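Local coordinates for 2-oxoglutarate-dependent dioxygenase DAO (Oryza sativa subsp. indica, PDB 6KUN), which probably oxidises the auxin indole-3-acetic acid irreversibly to inactive 2-oxoindole-3-acetic acid, using iron(II) and 2-oxoglutarate, at residues D101-C104 with A105-A109; K118-A121 with E122-S126. All coordinates share one frame; numbering follows the deposited sequence.

Contact 1: D101-C104 with A105-A109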
loop_
_atom_site.group_PDB
_atom_site.type_symbol
_atom_site.label_atom_id
_atom_site.label_comp_id
_atom_site.label_asym_id
_atom_site.label_seq_id
_atom_site.Cartn_x
_atom_site.Cartn_y
_atom_site.Cartn_z
ATOM N N ASP B 101 -17.209 -19.196 -9.474
ATOM C CA ASP B 101 -18.169 -18.450 -10.285
ATOM C C ASP B 101 -19.435 -18.123 -9.485
ATOM O O ASP B 101 -19.884 -16.967 -9.446
ATOM C CB ASP B 101 -18.489 -19.262 -11.535
ATOM C CG ASP B 101 -17.281 -19.480 -12.428
ATOM O OD1 ASP B 101 -16.207 -18.890 -12.177
ATOM O OD2 ASP B 101 -17.405 -20.263 -13.394
ATOM N N ALA B 102 -20.014 -19.124 -8.816
ATOM C CA ALA B 102 -21.297 -18.928 -8.135
ATOM C C ALA B 102 -21.150 -18.054 -6.907
ATOM O O ALA B 102 -22.038 -17.247 -6.597
ATOM C CB ALA B 102 -21.897 -20.286 -7.761
ATOM N N PHE B 103 -20.060 -18.208 -6.179
ATOM C CA PHE B 103 -19.778 -17.331 -5.044
ATOM C C PHE B 103 -19.762 -15.868 -5.483
ATOM O O PHE B 103 -20.471 -15.031 -4.909
ATOM C CB PHE B 103 -18.442 -17.737 -4.396
ATOM C CG PHE B 103 -18.066 -16.945 -3.162
ATOM C CD1 PHE B 103 -17.288 -15.806 -3.263
ATOM C CD2 PHE B 103 -18.426 -17.374 -1.918
ATOM C CE1 PHE B 103 -16.938 -15.107 -2.130
ATOM C CE2 PHE B 103 -18.088 -16.661 -0.786
ATOM C CZ PHE B 103 -17.324 -15.524 -0.901
ATOM N N CYS B 104 -18.965 -15.551 -6.509
ATOM C CA CYS B 104 -18.834 -14.147 -6.923
ATOM C C CYS B 104 -20.110 -13.645 -7.585
ATOM O O CYS B 104 -20.424 -12.465 -7.486
ATOM C CB CYS B 104 -17.633 -13.990 -7.845
ATOM S SG CYS B 104 -16.041 -14.422 -6.939
ATOM N N ALA B 105 -20.853 -14.525 -8.248
ATOM C CA ALA B 105 -22.107 -14.110 -8.868
ATOM C C ALA B 105 -23.153 -13.781 -7.805
ATOM O O ALA B 105 -24.007 -12.917 -8.027
ATOM C CB ALA B 105 -22.611 -15.194 -9.815
ATOM N N ARG B 106 -23.041 -14.416 -6.626
ATOM C CA ARG B 106 -24.032 -14.306 -5.577
ATOM C C ARG B 106 -23.684 -13.330 -4.481
ATOM O O ARG B 106 -24.537 -13.034 -3.641
ATOM C CB ARG B 106 -24.301 -15.673 -4.966
ATOM C CG ARG B 106 -24.916 -16.614 -5.959
ATOM C CD ARG B 106 -25.271 -17.939 -5.302
ATOM N NE ARG B 106 -25.388 -18.987 -6.316
ATOM C CZ ARG B 106 -25.545 -20.286 -6.062
ATOM N NH1 ARG B 106 -25.614 -20.728 -4.821
ATOM N NH2 ARG B 106 -25.609 -21.124 -7.062
ATOM N N LEU B 107 -22.478 -12.796 -4.474
ATOM C CA LEU B 107 -22.135 -11.770 -3.502
ATOM C C LEU B 107 -23.035 -10.562 -3.665
ATOM O O LEU B 107 -23.255 -10.079 -4.778
ATOM C CB LEU B 107 -20.687 -11.331 -3.674
ATOM C CG LEU B 107 -19.618 -12.222 -3.077
ATOM C CD1 LEU B 107 -18.283 -11.720 -3.632
ATOM C CD2 LEU B 107 -19.618 -12.162 -1.578
ATOM N N ASP B 108 -23.526 -10.057 -2.559
ATOM C CA ASP B 108 -24.249 -8.788 -2.579
ATOM C C ASP B 108 -23.212 -7.648 -2.505
ATOM O O ASP B 108 -22.760 -7.261 -1.427
ATOM C CB ASP B 108 -25.232 -8.725 -1.425
ATOM C CG ASP B 108 -26.028 -7.452 -1.438
ATOM O OD1 ASP B 108 -25.905 -6.655 -2.400
ATOM O OD2 ASP B 108 -26.786 -7.269 -0.474
ATOM N N ALA B 109 -22.827 -7.144 -3.644
ATOM C CA ALA B 109 -21.805 -6.129 -3.730
ATOM C C ALA B 109 -21.850 -5.551 -5.125
ATOM O O ALA B 109 -22.401 -6.192 -6.029
ATOM C CB ALA B 109 -20.425 -6.743 -3.470
#
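Asp101 meets Ala105 through the backbone, where Ala105 N donates to Asp101 O over 2.9 Å with an N-H...O angle of 149°, a regular i to i+4 helical bond. The carboxylate of Asp101 turns away from this turn toward Lys118 of helix 111-138, its salt-bridge partner. One residue on, Ala102 lies under the side chain of Arg106. The arginine chain runs extended from CG to NE back along the helix, which lays one face of its guanidinium over the Ala102 methyl, with Arg106 NH2 3.9 Å from Ala102 CB. The arginine's NH1 is hydrogen-bonded to Ile70 O, which probably limits how the planar group can turn; the methyl merely lies under one face. Ala102 O receives Arg106 N in a weak, bent bond.

At Phe103 the carbonyl oxygen serves two donors. Arg106 N lies 3.2 Å from Phe103 O, well above the carbonyl plane, and Leu107 N gives Phe103 O a weak bond at 3.0 Å with an N-H...O angle of only 124°. With CG trans to the backbone N (chi1 -177°) the Phe103 ring stands out from the helix, and its CE1 touches Leu107 CD1 at 3.9 Å; the methyl meets the ring obliquely. Ile70 packs against both side chains. Cys104 directs its side chain to Val117 and Lys118 on the next helix, while its CA lies 4.1 Å from Leu107 CD1 and its carbonyl O accepts a bond from Arg114 NE.

Leu107 is the first residue to leave helical angles, and the arrangement is characteristic of the last turn of a helix, where i to i+3 bonding joins weakening i to i+4 bonds, here at the end of helix 97-106 just before helix 111-138.

Contact 2: K118-A121 with E122-S126; sequences KAYA and ERMHS
Tyr120 and Met124, one helical turn apart, form a Met-aromatic contact. Met124 CG comes to 3.6 Å from Tyr120 CD2, and Met124 SD lies 5.0 Å from the Tyr120 ring centroid, 58° off the ring normal, neither squarely over the face nor in line with the edge. The bend at chi2 (-107°) of the methionine sets the sulfur beside Tyr120 CE2. On another side of the helix, Glu122 reaches back to Lys118: Glu122 OE2 rests 3.5 Å from Lys118 CE, against the aliphatic part of the chain. The charged atoms do not meet, with Lys118 NZ 4.8 Å from Glu122 OE2; the ammonium instead pairs with Asp101.

Regular i to i+4 bonds set this spacing, among them Met124 N to Tyr120 O at 2.8 Å and nearly straight (170°), and Glu122 N to Lys118 O at 3.0 Å. The long helix 111-138 lies against the jelly-roll core of the iron/ascorbate-dependent oxygenases: Met124 packs on Phe153, Ile245 and Met247 of core strands. Tyr120 packs against Leu45, Gln46 and Met49 of helix 43-57. Arg123, its chain bent at chi2 and chi3, touches Leu45 of helix 43-57 and Pro42, and its NH2 makes a weak hydrogen bond to Gly40 O. His125 sits against Cys151 on strand 151-158.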
loop_
_atom_site.group_PDB
_atom_site.type_symbol
_atom_site.label_atom_id
_atom_site.label_comp_id
_atom_site.label_asym_id
_atom_site.label_seq_id
_atom_site.Cartn_x
_atom_site.Cartn_y
_atom_site.Cartn_z
ATOM N N LYS B 118 -13.231 -12.237 -7.885
ATOM C CA LYS B 118 -13.121 -13.412 -8.735
ATOM C C LYS B 118 -11.723 -13.519 -9.312
ATOM O O LYS B 118 -11.112 -14.602 -9.276
ATOM C CB LYS B 118 -14.166 -13.340 -9.843
ATOM C CG LYS B 118 -14.214 -14.541 -10.755
ATOM C CD LYS B 118 -15.417 -14.448 -11.718
ATOM C CE LYS B 118 -15.481 -15.686 -12.601
ATOM N NZ LYS B 118 -16.873 -16.057 -12.940
ATOM N N ALA B 119 -11.201 -12.418 -9.864
ATOM C CA ALA B 119 -9.888 -12.458 -10.494
ATOM C C ALA B 119 -8.809 -12.788 -9.475
ATOM O O ALA B 119 -7.921 -13.612 -9.745
ATOM C CB ALA B 119 -9.597 -11.119 -11.196
ATOM N N TYR B 120 -8.884 -12.164 -8.310
ATOM C CA TYR B 120 -7.979 -12.421 -7.252
ATOM C C TYR B 120 -8.006 -13.886 -6.801
ATOM O O TYR B 120 -7.002 -14.475 -6.707
ATOM C CB TYR B 120 -8.155 -11.460 -6.085
ATOM C CG TYR B 120 -6.898 -11.115 -5.416
ATOM C CD1 TYR B 120 -6.103 -10.170 -5.945
ATOM C CD2 TYR B 120 -6.481 -11.739 -4.272
ATOM C CE1 TYR B 120 -4.955 -9.818 -5.367
ATOM C CE2 TYR B 120 -5.302 -11.385 -3.674
ATOM C CZ TYR B 120 -4.560 -10.406 -4.242
ATOM O OH TYR B 120 -3.380 -9.956 -3.798
ATOM N N ALA B 121 -9.166 -14.427 -6.536
ATOM C CA ALA B 121 -9.262 -15.821 -6.079
ATOM C C ALA B 121 -8.609 -16.742 -7.100
ATOM O O ALA B 121 -7.777 -17.609 -6.756
ATOM C CB ALA B 121 -10.722 -16.227 -5.845
ATOM N N GLU B 122 -8.934 -16.528 -8.368
ATOM C CA GLU B 122 -8.353 -17.319 -9.440
ATOM C C GLU B 122 -6.831 -17.176 -9.479
ATOM O O GLU B 122 -6.114 -18.183 -9.597
ATOM C CB GLU B 122 -8.971 -16.874 -10.767
ATOM C CG GLU B 122 -10.390 -17.347 -10.954
ATOM C CD GLU B 122 -11.080 -16.646 -12.123
ATOM O OE1 GLU B 122 -10.505 -15.683 -12.689
ATOM O OE2 GLU B 122 -12.213 -17.050 -12.461
ATOM N N ARG B 123 -6.320 -15.926 -9.369
ATOM C CA ARG B 123 -4.885 -15.708 -9.436
ATOM C C ARG B 123 -4.175 -16.316 -8.229
ATOM O O ARG B 123 -3.082 -16.909 -8.356
ATOM C CB ARG B 123 -4.563 -14.218 -9.550
ATOM C CG ARG B 123 -5.135 -13.561 -10.781
ATOM C CD ARG B 123 -4.607 -14.210 -12.015
ATOM N NE ARG B 123 -3.155 -14.146 -12.030
ATOM C CZ ARG B 123 -2.471 -13.119 -12.510
ATOM N NH1 ARG B 123 -3.116 -12.074 -13.027
ATOM N NH2 ARG B 123 -1.145 -13.144 -12.477
ATOM N N MET B 124 -4.776 -16.189 -7.057
ATOM C CA MET B 124 -4.198 -16.814 -5.882
ATOM C C MET B 124 -4.197 -18.329 -5.991
ATOM O O MET B 124 -3.272 -18.998 -5.489
ATOM C CB MET B 124 -4.979 -16.400 -4.645
ATOM C CG MET B 124 -4.817 -14.983 -4.250
ATOM S SD MET B 124 -3.804 -14.876 -2.786
ATOM C CE MET B 124 -5.041 -15.023 -1.539
ATOM N N HIS B 125 -5.209 -18.896 -6.640
ATOM C CA HIS B 125 -5.191 -20.337 -6.835
ATOM C C HIS B 125 -3.992 -20.760 -7.694
ATOM O O HIS B 125 -3.272 -21.701 -7.356
ATOM C CB HIS B 125 -6.481 -20.808 -7.471
ATOM C CG HIS B 125 -6.483 -22.274 -7.724
ATOM N ND1 HIS B 125 -6.496 -22.816 -8.986
ATOM C CD2 HIS B 125 -6.398 -23.313 -6.870
ATOM C CE1 HIS B 125 -6.435 -24.124 -8.892
ATOM N NE2 HIS B 125 -6.406 -24.446 -7.616
ATOM N N SER B 126 -3.788 -20.083 -8.834
ATOM C CA SER B 126 -2.648 -20.382 -9.693
ATOM C C SER B 126 -1.332 -20.231 -8.931
ATOM O O SER B 126 -0.404 -21.036 -9.105
ATOM C CB SER B 126 -2.646 -19.445 -10.908
ATOM O OG SER B 126 -3.747 -19.697 -11.761
#

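In the fold
Contact 1 comes first along the chain, at the end of helix 97-106, and contact 2 follows in the middle of helix 111-138; their centres are 14 Å apart, on the same side of the chain's centre. The two consecutive helices touch directly: Asp101 OD1 is 3.0 Å from Lys118 NZ in a salt bridge, and Cys104 SG packs 3.6 Å from Lys118 CA. Helix 111-138 in turn lies on the large mixed sheet, and contact 1 lies farther from the chain's centre (about 22 Å against 13 Å, centre to centre). The Met124 side chain is about 10 Å from the bound 2-oxoglutarate, and the Phe103 side chain about 13 Å from the bound indole-3-acetic acid, so neither contact lines a ligand pocket.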